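Local coordinates for Sca-family protein (Rickettsia rickettsii, PDB 4LQ8) that is a rickettsial surface cell antigen, here represented by its N-terminal head domains, and probably acts in adhesion or in contacts with host proteins, at residues 202-207 / 334-339; 208-213 / 294-299; 214-219 / 244-249; 282-287 / 306-311. One frame throughout, in Å; residues are numbered along the deposited sequence.

Interaction 1 of 4, residues 202-207 / 334-339; sequences KTKPFT and IIIGQG
The short strand 335-336, close to the C-terminal end of the chain, runs antiparallel along strand 206-209 and forms one margin of a six-stranded antiparallel sheet. T207 and I335 are a hydrogen-bonded pair: T207 N reaches I335 O at 2.8 Å and I335 N reaches T207 O at 3.0 Å, both donors in the plane of the carbonyl they meet. F206 and I336 are the neighbouring non-hydrogen-bonded pair. One step on, G337 N gives its proton to P205 O at 2.9 Å, a third backbone bond that continues the pairing past the strand, its donor 30° above the carbonyl plane. I334 can be followed outward. Its CB lies 3.4 Å from T207 O; CG2 stands anti to the carbonyl carbon and passes F206 CD1; CG1 takes the crowded position between backbone N and carbonyl carbon (chi1 65°). That torsion, with chi2 extended, carries CD1 to F206, where it meets CD1 of the ring at 3.7 Å, coming in obliquely. The F206 ring, also in the crowded position, packs further on I218 and A285. On the other face one water lies 2.7 Å from both T207 OG1 and G337 O, and it donates to G337 O. At the exposed end, the CG of P205 touches NE2 of Q338, and the extended chain of K204 lays CE on CG2 of I336. Backbone bonds thus hold the edge strand in place, F206 and I334 make an apolar contact beside the pairing, and a bridging water ties threonine to the following loop.

Interaction 2 of 4, residues 208-213 / 294-299; sequences LAKQDG and YIEHGG
Segment 208-213 leaves strand 206-209 and closes a type I turn from K210 to G213, with G213 N bonded to K210 O, while 294-299 is the end of strand 292-297 and the loop after it. The backbones close from 9.5 Å between the CA atoms of L208 and Y294 to 6.8 Å between those of K210 and E296, without bonding to each other, so side chains and waters span the gap between two different sheets. L208 and Y294 meet tip to tip: CD2 of L208 sits 3.5 Å from the centroid of the Y294 ring, only 5° off its normal, a CH-pi contact over the centre of one face. Both side chains hold CG in the crowded position between backbone N and carbonyl carbon. At the far end of the ring, Y294 OH is joined by one water to A209 N and by a second to A209 O. E296 extends fully, CG anti to the backbone N (chi1 -159°), and its OE1 takes the proton of Q211 N at 2.9 Å through the syn lone pair in a nearly straight bond. OE2 lies 3.5 Å from K210 CB and accepts from a water that also serves D212 N. The K210 chain crosses the E296 side chain at about a right angle; its NZ ends on G299 O at 2.8 Å, nearly along the C=O axis, while E296 OE2 is 5.3 Å from K210 NZ. The side-chain amide of Q211 turns elsewhere, NE2 binding E133 O. The carboxylate therefore grips the two central residues of the turn through backbone N-H groups, one directly and one through water.

Interaction 3 of 4, residues 214-219 / 244-249; sequences TQVQIS and LKADGT
A type I beta turn, K245 to G248, at the end of strand 236-245 presses its A246 corner against strand 215-224, bringing the larger mixed sheet up to the six-stranded antiparallel one. A246 has the largest share of the contact. Its CB lies 3.4 Å from Q217 O, and it touches V216 CG1 at 3.9 Å and I218 CD1 at 3.7 Å. V216 offers the branch that is anti to the backbone N (chi1 174°); I218 bends at both torsions, near -60° each, and so brings its terminal CD1 over the alanine. A246 also supplies the polar link, through its carbonyl O: S219 N donates to A246 O at 3.0 Å, lying in the carbonyl plane, while the CA of I218 makes a softer CA-H...O approach to that oxygen. S219 OG, in the crowded position between backbone N and carbonyl carbon, rests 3.5 Å from D247 CA. On the turn itself D247 OD1 accepts from T249 OG1 at 2.7 Å on the syn lone pair. It also accepts from T249 N, above the carboxylate plane; the latter bond makes an Asx turn. Beyond the contact, V216 and I218 also pack on I301. One backbone bond and one methyl resting on two branched side chains thus join the sheets here, and D247 OD1, held twice by T249, probably steadies the loop.

Interaction 4 of 4, residues 282-287 / 306-311; sequences LKFAGT and VTRGKY
Strand 282-285 packs against the N-terminal turn of helix 308-320, where strand 306-307 runs into the helix with T307 as its N-cap. F284 is at the centre of the first shell. The R308 side chain crosses that of F284 at about a right angle and lays CG over one ring face, 3.5 Å from the ring centroid and 12° off the normal, a CH-pi contact. V306 O approaches the edge of this ring, near its plane, 4.2 Å from CE1. The tip, CZ, meets Y311 CD2 at 3.6 Å, the two ring planes inclined at 50° in an oblique pairing. L282 reaches toward Y311 tip to tip: its CD2 lies over one face of the tyrosine ring, offset toward the rim, 3.6 Å from CE1. F284 is aimed at the helix by CG standing anti to the carbonyl carbon, and L282 and Y311 by CG anti to the backbone N. Outward, the helix start is fixed by T307 OG1, which accepts from K310 N at 3.3 Å, and by the first helical backbone bond, from Y311 N to T307 O. The tyrosine hydroxyl is satisfied by D327 O, while strand 329-332 contributes S329 beside L282, F284 and Y311. Farther out still, K310 NZ forms a salt bridge with D225. The bent R308 chain, broken from full extension at chi2 (-130°), carries its guanidinium past the phenylalanine to the loop after the strand, where NH1 comes to lie 3.0 Å from T287 O.

Overall arrangement
Interactions 1 and 3 lie at the surface and flank the same hairpin, strands 206-209 and 215-224, with F206 O bonded to I218 N between them; their polar links are mainly backbone bonds. Interaction 2, partly buried, uses the first of these strands too, but faces the mixed sheet through a leucine on a tyrosine ring, a carboxylate, a lysine and waters. Interaction 4, its centre about 11 Å from the centre of the chain and the most interior, is dominated by rings and aliphatic groups. It adjoins interaction 2 through the bond from Y294 N to K283 O and interaction 1 through A285, which I334 and F206 touch. Interactions 3 and 4 do not meet, their nearest atoms being about 6 Å apart.

Interaction 1 of 4, residues 202-207 / 334-339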
loop_
_atom_site.group_PDB
_atom_site.type_symbol
_atom_site.label_atom_id
_atom_site.label_comp_id
_atom_site.label_asym_id
_atom_site.label_seq_id
_atom_site.Cartn_x
_atom_site.Cartn_y
_atom_site.Cartn_z
ATOM N N LYS A 202 -8.455 9.497 -18.190
ATOM C CA LYS A 202 -9.771 9.127 -18.727
ATOM C C LYS A 202 -9.676 8.807 -20.210
ATOM O O LYS A 202 -10.686 8.445 -20.808
ATOM C CB LYS A 202 -10.743 10.330 -18.593
ATOM C CG LYS A 202 -11.241 10.629 -17.192
ATOM C CD LYS A 202 -12.350 11.686 -17.216
ATOM C CE LYS A 202 -11.855 13.113 -17.046
ATOM N NZ LYS A 202 -11.573 13.449 -15.620
ATOM N N THR A 203 -8.512 9.028 -20.829
ATOM C CA THR A 203 -8.355 8.860 -22.281
ATOM C C THR A 203 -7.359 7.772 -22.690
ATOM O O THR A 203 -6.939 7.726 -23.846
ATOM C CB THR A 203 -8.011 10.204 -22.949
ATOM O OG1 THR A 203 -6.752 10.648 -22.446
ATOM C CG2 THR A 203 -9.089 11.267 -22.733
ATOM N N LYS A 204 -6.989 6.896 -21.756
ATOM C CA LYS A 204 -6.080 5.803 -22.067
ATOM C C LYS A 204 -6.700 4.462 -21.601
ATOM O O LYS A 204 -6.223 3.851 -20.634
ATOM C CB LYS A 204 -4.676 6.067 -21.472
ATOM C CG LYS A 204 -3.614 5.184 -22.080
ATOM C CD LYS A 204 -2.208 5.491 -21.587
ATOM C CE LYS A 204 -1.323 4.328 -21.985
ATOM N NZ LYS A 204 0.112 4.643 -21.808
ATOM N N PRO A 205 -7.797 3.988 -22.243
ATOM C CA PRO A 205 -8.389 2.707 -21.782
ATOM C C PRO A 205 -7.422 1.540 -22.029
ATOM O O PRO A 205 -6.592 1.558 -22.961
ATOM C CB PRO A 205 -9.648 2.562 -22.651
ATOM C CG PRO A 205 -9.357 3.373 -23.891
ATOM C CD PRO A 205 -8.518 4.529 -23.418
ATOM N N PHE A 206 -7.523 0.532 -21.170
ATOM C CA PHE A 206 -6.754 -0.694 -21.304
ATOM C C PHE A 206 -7.531 -1.825 -20.655
ATOM O O PHE A 206 -8.386 -1.576 -19.799
ATOM C CB PHE A 206 -5.335 -0.548 -20.704
ATOM C CG PHE A 206 -5.275 -0.316 -19.219
ATOM C CD1 PHE A 206 -5.203 -1.390 -18.335
ATOM C CD2 PHE A 206 -5.302 0.974 -18.697
ATOM C CE1 PHE A 206 -5.178 -1.179 -16.966
ATOM C CE2 PHE A 206 -5.264 1.186 -17.319
ATOM C CZ PHE A 206 -5.162 0.105 -16.466
ATOM N N THR A 207 -7.228 -3.051 -21.051
ATOM C CA THR A 207 -7.828 -4.256 -20.495
ATOM C C THR A 207 -6.774 -5.066 -19.739
ATOM O O THR A 207 -5.641 -5.226 -20.197
ATOM C CB THR A 207 -8.496 -5.096 -21.606
ATOM O OG1 THR A 207 -9.580 -4.347 -22.150
ATOM C CG2 THR A 207 -9.015 -6.445 -21.098
ATOM N N ILE A 334 -1.059 -6.422 -20.098
ATOM C CA ILE A 334 -2.270 -5.657 -20.402
ATOM C C ILE A 334 -2.390 -5.437 -21.904
ATOM O O ILE A 334 -1.408 -5.600 -22.624
ATOM C CB ILE A 334 -2.409 -4.323 -19.620
ATOM C CG1 ILE A 334 -1.298 -3.306 -19.991
ATOM C CG2 ILE A 334 -2.527 -4.529 -18.098
ATOM C CD1 ILE A 334 -1.749 -1.794 -19.667
ATOM N N ILE A 335 -3.591 -5.044 -22.357
ATOM C CA ILE A 335 -3.882 -4.668 -23.736
ATOM C C ILE A 335 -4.245 -3.189 -23.679
ATOM O O ILE A 335 -5.202 -2.826 -23.002
ATOM C CB ILE A 335 -5.024 -5.500 -24.344
ATOM C CG1 ILE A 335 -4.812 -7.021 -24.082
ATOM C CG2 ILE A 335 -5.179 -5.176 -25.838
ATOM C CD1 ILE A 335 -6.058 -7.957 -24.374
ATOM N N ILE A 336 -3.468 -2.343 -24.330
ATOM C CA ILE A 336 -3.730 -0.911 -24.317
ATOM C C ILE A 336 -4.562 -0.556 -25.541
ATOM O O ILE A 336 -4.154 -0.875 -26.661
ATOM C CB ILE A 336 -2.411 -0.077 -24.201
ATOM C CG1 ILE A 336 -1.659 -0.447 -22.891
ATOM C CG2 ILE A 336 -2.728 1.429 -24.220
ATOM C CD1 ILE A 336 -0.162 -0.368 -22.980
ATOM N N GLY A 337 -5.696 0.114 -25.320
ATOM C CA GLY A 337 -6.578 0.520 -26.413
ATOM C C GLY A 337 -8.023 0.145 -26.153
ATOM O O GLY A 337 -8.382 -0.186 -25.036
ATOM N N GLN A 338 -8.864 0.140 -27.162
ATOM C CA GLN A 338 -10.248 -0.205 -26.854
ATOM C C GLN A 338 -10.569 -1.699 -26.955
ATOM O O GLN A 338 -11.632 -2.118 -26.507
ATOM C CB GLN A 338 -11.196 0.638 -27.689
ATOM C CG GLN A 338 -11.836 1.700 -26.807
ATOM C CD GLN A 338 -11.816 3.068 -27.416
ATOM O OE1 GLN A 338 -11.599 3.241 -28.617
ATOM N NE2 GLN A 338 -12.097 4.064 -26.592
ATOM N N GLY A 339 -9.612 -2.484 -27.429
ATOM C CA GLY A 339 -9.741 -3.927 -27.634
ATOM C C GLY A 339 -9.712 -4.837 -26.428
ATOM O O GLY A 339 -8.977 -4.592 -25.465
HETATM O O HOH W 1 -9.627 -1.864 -23.279
#

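Interaction 2 of 4, residues 208-213 / 294-299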
loop_
_atom_site.group_PDB
_atom_site.type_symbol
_atom_site.label_atom_id
_atom_site.label_comp_id
_atom_site.label_asym_id
_atom_site.label_seq_id
_atom_site.Cartn_x
_atom_site.Cartn_y
_atom_site.Cartn_z
ATOM N N LEU A 208 -7.163 -5.582 -18.583
ATOM C CA LEU A 208 -6.332 -6.461 -17.785
ATOM C C LEU A 208 -7.101 -7.764 -17.551
ATOM O O LEU A 208 -8.259 -7.888 -17.966
ATOM C CB LEU A 208 -5.839 -5.786 -16.478
ATOM C CG LEU A 208 -6.848 -5.101 -15.576
ATOM C CD1 LEU A 208 -7.666 -6.139 -14.787
ATOM C CD2 LEU A 208 -6.143 -4.157 -14.601
ATOM N N ALA A 209 -6.461 -8.748 -16.934
ATOM C CA ALA A 209 -7.151 -10.006 -16.672
ATOM C C ALA A 209 -7.114 -10.320 -15.196
ATOM O O ALA A 209 -6.110 -10.047 -14.533
ATOM C CB ALA A 209 -6.524 -11.139 -17.468
ATOM N N LYS A 210 -8.217 -10.876 -14.677
ATOM C CA LYS A 210 -8.292 -11.369 -13.296
ATOM C C LYS A 210 -7.507 -12.699 -13.284
ATOM O O LYS A 210 -7.238 -13.260 -14.359
ATOM C CB LYS A 210 -9.742 -11.650 -12.881
ATOM C CG LYS A 210 -10.633 -10.431 -12.798
ATOM C CD LYS A 210 -11.971 -10.851 -12.240
ATOM C CE LYS A 210 -12.989 -9.755 -12.328
ATOM N NZ LYS A 210 -14.313 -10.200 -11.813
ATOM N N GLN A 211 -7.154 -13.215 -12.085
ATOM C CA GLN A 211 -6.412 -14.478 -11.966
ATOM C C GLN A 211 -7.105 -15.642 -12.708
ATOM O O GLN A 211 -6.414 -16.484 -13.270
ATOM C CB GLN A 211 -6.105 -14.826 -10.492
ATOM C CG GLN A 211 -4.979 -15.866 -10.341
ATOM C CD GLN A 211 -5.067 -16.696 -9.073
ATOM O OE1 GLN A 211 -6.149 -17.093 -8.603
ATOM N NE2 GLN A 211 -3.913 -17.025 -8.516
ATOM N N ASP A 212 -8.451 -15.631 -12.777
ATOM C CA ASP A 212 -9.257 -16.635 -13.466
ATOM C C ASP A 212 -9.379 -16.410 -15.002
ATOM O O ASP A 212 -10.137 -17.134 -15.665
ATOM C CB ASP A 212 -10.650 -16.756 -12.805
ATOM C CG ASP A 212 -11.640 -15.650 -13.130
ATOM O OD1 ASP A 212 -11.217 -14.610 -13.663
ATOM O OD2 ASP A 212 -12.840 -15.827 -12.845
ATOM N N GLY A 213 -8.681 -15.395 -15.531
ATOM C CA GLY A 213 -8.689 -15.088 -16.957
ATOM C C GLY A 213 -9.727 -14.093 -17.440
ATOM O O GLY A 213 -9.621 -13.619 -18.571
ATOM N N TYR A 294 -2.664 -2.038 -9.451
ATOM C CA TYR A 294 -4.019 -2.582 -9.382
ATOM C C TYR A 294 -4.028 -3.801 -8.497
ATOM O O TYR A 294 -2.969 -4.383 -8.222
ATOM C CB TYR A 294 -4.657 -2.852 -10.779
ATOM C CG TYR A 294 -4.207 -4.112 -11.478
ATOM C CD1 TYR A 294 -3.142 -4.092 -12.376
ATOM C CD2 TYR A 294 -4.891 -5.318 -11.297
ATOM C CE1 TYR A 294 -2.775 -5.239 -13.086
ATOM C CE2 TYR A 294 -4.510 -6.475 -11.974
ATOM C CZ TYR A 294 -3.464 -6.430 -12.881
ATOM O OH TYR A 294 -3.117 -7.575 -13.552
ATOM N N ILE A 295 -5.231 -4.179 -8.049
ATOM C CA ILE A 295 -5.474 -5.338 -7.202
ATOM C C ILE A 295 -6.808 -5.954 -7.595
ATOM O O ILE A 295 -7.712 -5.268 -8.079
ATOM C CB ILE A 295 -5.483 -4.978 -5.664
ATOM C CG1 ILE A 295 -6.468 -3.835 -5.366
ATOM C CG2 ILE A 295 -4.074 -4.623 -5.140
ATOM C CD1 ILE A 295 -7.237 -4.000 -4.258
ATOM N N GLU A 296 -6.935 -7.231 -7.326
ATOM C CA GLU A 296 -8.170 -7.977 -7.423
ATOM C C GLU A 296 -8.524 -8.108 -5.945
ATOM O O GLU A 296 -7.637 -8.410 -5.162
ATOM C CB GLU A 296 -7.917 -9.337 -8.065
ATOM C CG GLU A 296 -9.186 -9.933 -8.636
ATOM C CD GLU A 296 -8.992 -11.271 -9.314
ATOM O OE1 GLU A 296 -7.865 -11.562 -9.785
ATOM O OE2 GLU A 296 -9.984 -12.027 -9.384
ATOM N N HIS A 297 -9.744 -7.748 -5.542
ATOM C CA HIS A 297 -10.171 -7.741 -4.147
ATOM C C HIS A 297 -11.655 -8.034 -4.118
ATOM O O HIS A 297 -12.438 -7.324 -4.771
ATOM C CB HIS A 297 -9.887 -6.354 -3.521
ATOM C CG HIS A 297 -9.380 -6.436 -2.105
ATOM N ND1 HIS A 297 -10.254 -6.520 -1.020
ATOM C CD2 HIS A 297 -8.104 -6.499 -1.649
ATOM C CE1 HIS A 297 -9.486 -6.604 0.052
ATOM N NE2 HIS A 297 -8.183 -6.593 -0.273
ATOM N N GLY A 298 -12.038 -9.088 -3.403
ATOM C CA GLY A 298 -13.426 -9.544 -3.343
ATOM C C GLY A 298 -13.991 -9.879 -4.719
ATOM O O GLY A 298 -15.162 -9.620 -4.992
ATOM N N GLY A 299 -13.138 -10.381 -5.607
ATOM C CA GLY A 299 -13.524 -10.713 -6.977
ATOM C C GLY A 299 -13.656 -9.532 -7.932
ATOM O O GLY A 299 -14.060 -9.724 -9.081
HETATM O O HOH W 2 -3.420 -8.321 -16.303
HETATM O O HOH W 3 -4.149 -9.950 -12.741
HETATM O O HOH W 4 -9.821 -14.396 -10.551
#

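Interaction 3 of 4, residues 214-219 / 244-249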
loop_
_atom_site.group_PDB
_atom_site.type_symbol
_atom_site.label_atom_id
_atom_site.label_comp_id
_atom_site.label_asym_id
_atom_site.label_seq_id
_atom_site.Cartn_x
_atom_site.Cartn_y
_atom_site.Cartn_z
ATOM N N THR A 214 -10.749 -13.772 -16.607
ATOM C CA THR A 214 -11.795 -12.779 -16.940
ATOM C C THR A 214 -11.149 -11.428 -17.298
ATOM O O THR A 214 -10.315 -10.941 -16.540
ATOM C CB THR A 214 -12.769 -12.590 -15.766
ATOM O OG1 THR A 214 -13.235 -13.858 -15.319
ATOM C CG2 THR A 214 -13.951 -11.677 -16.110
ATOM N N GLN A 215 -11.539 -10.847 -18.446
ATOM C CA GLN A 215 -11.041 -9.555 -18.956
ATOM C C GLN A 215 -11.834 -8.394 -18.345
ATOM O O GLN A 215 -13.072 -8.431 -18.328
ATOM C CB GLN A 215 -11.172 -9.489 -20.485
ATOM C CG GLN A 215 -10.494 -10.626 -21.243
ATOM C CD GLN A 215 -9.080 -10.317 -21.613
ATOM O OE1 GLN A 215 -8.142 -10.588 -20.866
ATOM N NE2 GLN A 215 -8.893 -9.805 -22.801
ATOM N N VAL A 216 -11.135 -7.363 -17.861
ATOM C CA VAL A 216 -11.790 -6.191 -17.272
ATOM C C VAL A 216 -11.208 -4.940 -17.935
ATOM O O VAL A 216 -9.979 -4.754 -17.936
ATOM C CB VAL A 216 -11.613 -6.140 -15.712
ATOM C CG1 VAL A 216 -12.171 -4.852 -15.117
ATOM C CG2 VAL A 216 -12.236 -7.356 -15.023
ATOM N N GLN A 217 -12.082 -4.069 -18.472
ATOM C CA GLN A 217 -11.612 -2.813 -19.025
ATOM C C GLN A 217 -11.526 -1.762 -17.927
ATOM O O GLN A 217 -12.484 -1.586 -17.171
ATOM C CB GLN A 217 -12.494 -2.298 -20.165
ATOM C CG GLN A 217 -11.829 -1.060 -20.816
ATOM C CD GLN A 217 -12.576 -0.522 -21.988
ATOM O OE1 GLN A 217 -13.358 0.412 -21.846
ATOM N NE2 GLN A 217 -12.326 -1.075 -23.167
ATOM N N ILE A 218 -10.386 -1.055 -17.858
ATOM C CA ILE A 218 -10.182 0.066 -16.948
ATOM C C ILE A 218 -10.434 1.288 -17.819
ATOM O O ILE A 218 -9.643 1.576 -18.714
ATOM C CB ILE A 218 -8.753 0.082 -16.308
ATOM C CG1 ILE A 218 -8.445 -1.223 -15.507
ATOM C CG2 ILE A 218 -8.518 1.364 -15.454
ATOM C CD1 ILE A 218 -9.372 -1.561 -14.306
ATOM N N SER A 219 -11.539 1.977 -17.596
ATOM C CA SER A 219 -11.873 3.149 -18.402
ATOM C C SER A 219 -11.403 4.456 -17.748
ATOM O O SER A 219 -11.354 5.479 -18.407
ATOM C CB SER A 219 -13.366 3.172 -18.721
ATOM O OG SER A 219 -14.135 3.096 -17.536
ATOM N N LEU A 244 -9.759 2.731 -6.594
ATOM C CA LEU A 244 -10.885 3.110 -7.447
ATOM C C LEU A 244 -11.338 1.894 -8.216
ATOM O O LEU A 244 -10.501 1.080 -8.624
ATOM C CB LEU A 244 -10.503 4.216 -8.454
ATOM C CG LEU A 244 -10.239 5.618 -7.913
ATOM C CD1 LEU A 244 -9.944 6.575 -9.052
ATOM C CD2 LEU A 244 -11.419 6.154 -7.089
ATOM N N LYS A 245 -12.644 1.813 -8.500
ATOM C CA LYS A 245 -13.216 0.750 -9.326
ATOM C C LYS A 245 -12.764 0.937 -10.785
ATOM O O LYS A 245 -12.218 1.996 -11.115
ATOM C CB LYS A 245 -14.754 0.760 -9.223
ATOM C CG LYS A 245 -15.265 0.503 -7.797
ATOM C CD LYS A 245 -16.726 0.091 -7.778
ATOM C CE LYS A 245 -17.672 1.248 -7.808
ATOM N NZ LYS A 245 -19.081 0.803 -7.978
ATOM N N ALA A 246 -13.009 -0.069 -11.661
ATOM C CA ALA A 246 -12.613 -0.028 -13.093
ATOM C C ALA A 246 -13.112 1.209 -13.857
ATOM O O ALA A 246 -12.455 1.626 -14.809
ATOM C CB ALA A 246 -13.052 -1.301 -13.816
ATOM N N ASP A 247 -14.254 1.795 -13.441
ATOM C CA ASP A 247 -14.828 2.981 -14.115
ATOM C C ASP A 247 -14.393 4.300 -13.433
ATOM O O ASP A 247 -14.971 5.351 -13.697
ATOM C CB ASP A 247 -16.376 2.867 -14.189
ATOM C CG ASP A 247 -17.107 2.852 -12.838
ATOM O OD1 ASP A 247 -16.438 2.964 -11.791
ATOM O OD2 ASP A 247 -18.347 2.687 -12.832
ATOM N N GLY A 248 -13.435 4.208 -12.523
ATOM C CA GLY A 248 -12.897 5.361 -11.813
ATOM C C GLY A 248 -13.713 5.885 -10.646
ATOM O O GLY A 248 -13.401 6.952 -10.122
ATOM N N THR A 249 -14.754 5.160 -10.215
ATOM C CA THR A 249 -15.576 5.594 -9.072
ATOM C C THR A 249 -15.077 4.941 -7.769
ATOM O O THR A 249 -14.422 3.893 -7.796
ATOM C CB THR A 249 -17.076 5.317 -9.305
ATOM O OG1 THR A 249 -17.263 3.918 -9.434
ATOM C CG2 THR A 249 -17.625 6.018 -10.531
#

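Interaction 4 of 4, residues 282-287 / 306-311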
loop_
_atom_site.group_PDB
_atom_site.type_symbol
_atom_site.label_atom_id
_atom_site.label_comp_id
_atom_site.label_asym_id
_atom_site.label_seq_id
_atom_site.Cartn_x
_atom_site.Cartn_y
_atom_site.Cartn_z
ATOM N N LEU A 282 0.511 -6.806 -4.795
ATOM C CA LEU A 282 0.191 -5.643 -5.623
ATOM C C LEU A 282 0.532 -5.950 -7.103
ATOM O O LEU A 282 1.585 -6.514 -7.378
ATOM C CB LEU A 282 1.012 -4.436 -5.117
ATOM C CG LEU A 282 0.663 -3.062 -5.678
ATOM C CD1 LEU A 282 -0.789 -2.679 -5.360
ATOM C CD2 LEU A 282 1.579 -2.015 -5.108
ATOM N N LYS A 283 -0.359 -5.618 -8.033
ATOM C CA LYS A 283 -0.057 -5.818 -9.459
ATOM C C LYS A 283 0.170 -4.447 -10.116
ATOM O O LYS A 283 -0.300 -3.437 -9.605
ATOM C CB LYS A 283 -1.195 -6.569 -10.207
ATOM C CG LYS A 283 -1.709 -7.875 -9.573
ATOM C CD LYS A 283 -0.644 -8.938 -9.543
ATOM C CE LYS A 283 -1.204 -10.317 -9.340
ATOM N NZ LYS A 283 -0.119 -11.318 -9.506
ATOM N N PHE A 284 0.820 -4.441 -11.276
ATOM C CA PHE A 284 1.035 -3.258 -12.096
ATOM C C PHE A 284 0.534 -3.576 -13.479
ATOM O O PHE A 284 0.794 -4.670 -14.011
ATOM C CB PHE A 284 2.514 -2.799 -12.107
ATOM C CG PHE A 284 2.872 -2.189 -10.767
ATOM C CD1 PHE A 284 2.465 -0.898 -10.439
ATOM C CD2 PHE A 284 3.544 -2.935 -9.803
ATOM C CE1 PHE A 284 2.738 -0.358 -9.174
ATOM C CE2 PHE A 284 3.843 -2.382 -8.553
ATOM C CZ PHE A 284 3.424 -1.105 -8.243
ATOM N N ALA A 285 -0.233 -2.634 -14.042
ATOM C CA ALA A 285 -0.835 -2.756 -15.356
ATOM C C ALA A 285 0.224 -2.405 -16.421
ATOM O O ALA A 285 0.250 -1.297 -16.932
ATOM C CB ALA A 285 -2.054 -1.837 -15.442
ATOM N N GLY A 286 1.097 -3.355 -16.729
ATOM C CA GLY A 286 2.191 -3.141 -17.686
ATOM C C GLY A 286 3.530 -3.194 -16.960
ATOM O O GLY A 286 3.569 -3.390 -15.739
ATOM N N THR A 287 4.622 -3.023 -17.694
ATOM C CA THR A 287 6.034 -3.156 -17.276
ATOM C C THR A 287 6.754 -1.818 -17.047
ATOM O O THR A 287 7.755 -1.779 -16.327
ATOM C CB THR A 287 6.813 -3.968 -18.360
ATOM O OG1 THR A 287 6.034 -5.089 -18.766
ATOM C CG2 THR A 287 8.173 -4.458 -17.878
ATOM N N VAL A 306 -1.011 4.994 -7.448
ATOM C CA VAL A 306 0.453 4.962 -7.494
ATOM C C VAL A 306 0.938 4.202 -8.738
ATOM O O VAL A 306 0.420 3.125 -9.067
ATOM C CB VAL A 306 1.026 4.412 -6.136
ATOM C CG1 VAL A 306 0.811 2.895 -5.953
ATOM C CG2 VAL A 306 2.488 4.801 -5.937
ATOM N N THR A 307 1.883 4.775 -9.451
ATOM C CA THR A 307 2.418 4.104 -10.637
ATOM C C THR A 307 3.573 3.225 -10.182
ATOM O O THR A 307 4.060 3.393 -9.071
ATOM C CB THR A 307 2.908 5.114 -11.687
ATOM O OG1 THR A 307 3.966 5.869 -11.105
ATOM C CG2 THR A 307 1.787 6.020 -12.248
ATOM N N ARG A 308 4.065 2.351 -11.062
ATOM C CA ARG A 308 5.206 1.493 -10.754
ATOM C C ARG A 308 6.478 2.282 -10.408
ATOM O O ARG A 308 7.161 1.949 -9.437
ATOM C CB ARG A 308 5.463 0.519 -11.895
ATOM C CG ARG A 308 6.030 -0.769 -11.355
ATOM C CD ARG A 308 7.258 -1.228 -12.054
ATOM N NE ARG A 308 7.405 -2.655 -11.788
ATOM C CZ ARG A 308 8.009 -3.513 -12.596
ATOM N NH1 ARG A 308 8.548 -3.095 -13.733
ATOM N NH2 ARG A 308 8.092 -4.794 -12.269
ATOM N N GLY A 309 6.756 3.321 -11.183
ATOM C CA GLY A 309 7.920 4.171 -10.967
ATOM C C GLY A 309 7.827 4.860 -9.619
ATOM O O GLY A 309 8.785 4.856 -8.862
ATOM N N LYS A 310 6.654 5.406 -9.281
ATOM C CA LYS A 310 6.469 6.059 -7.981
ATOM C C LYS A 310 6.583 5.028 -6.819
ATOM O O LYS A 310 7.259 5.287 -5.822
ATOM C CB LYS A 310 5.124 6.815 -7.936
ATOM C CG LYS A 310 4.842 7.524 -6.603
ATOM C CD LYS A 310 5.897 8.556 -6.228
ATOM C CE LYS A 310 5.929 9.733 -7.192
ATOM N NZ LYS A 310 6.890 10.754 -6.706
ATOM N N TYR A 311 5.969 3.862 -6.993
ATOM C CA TYR A 311 6.000 2.797 -5.999
ATOM C C TYR A 311 7.437 2.363 -5.706
ATOM O O TYR A 311 7.802 2.270 -4.536
ATOM C CB TYR A 311 5.169 1.604 -6.470
ATOM C CG TYR A 311 5.178 0.460 -5.482
ATOM C CD1 TYR A 311 4.421 0.516 -4.311
ATOM C CD2 TYR A 311 5.935 -0.689 -5.718
ATOM C CE1 TYR A 311 4.408 -0.545 -3.407
ATOM C CE2 TYR A 311 5.916 -1.761 -4.824
ATOM C CZ TYR A 311 5.160 -1.676 -3.667
ATOM O OH TYR A 311 5.134 -2.708 -2.771
#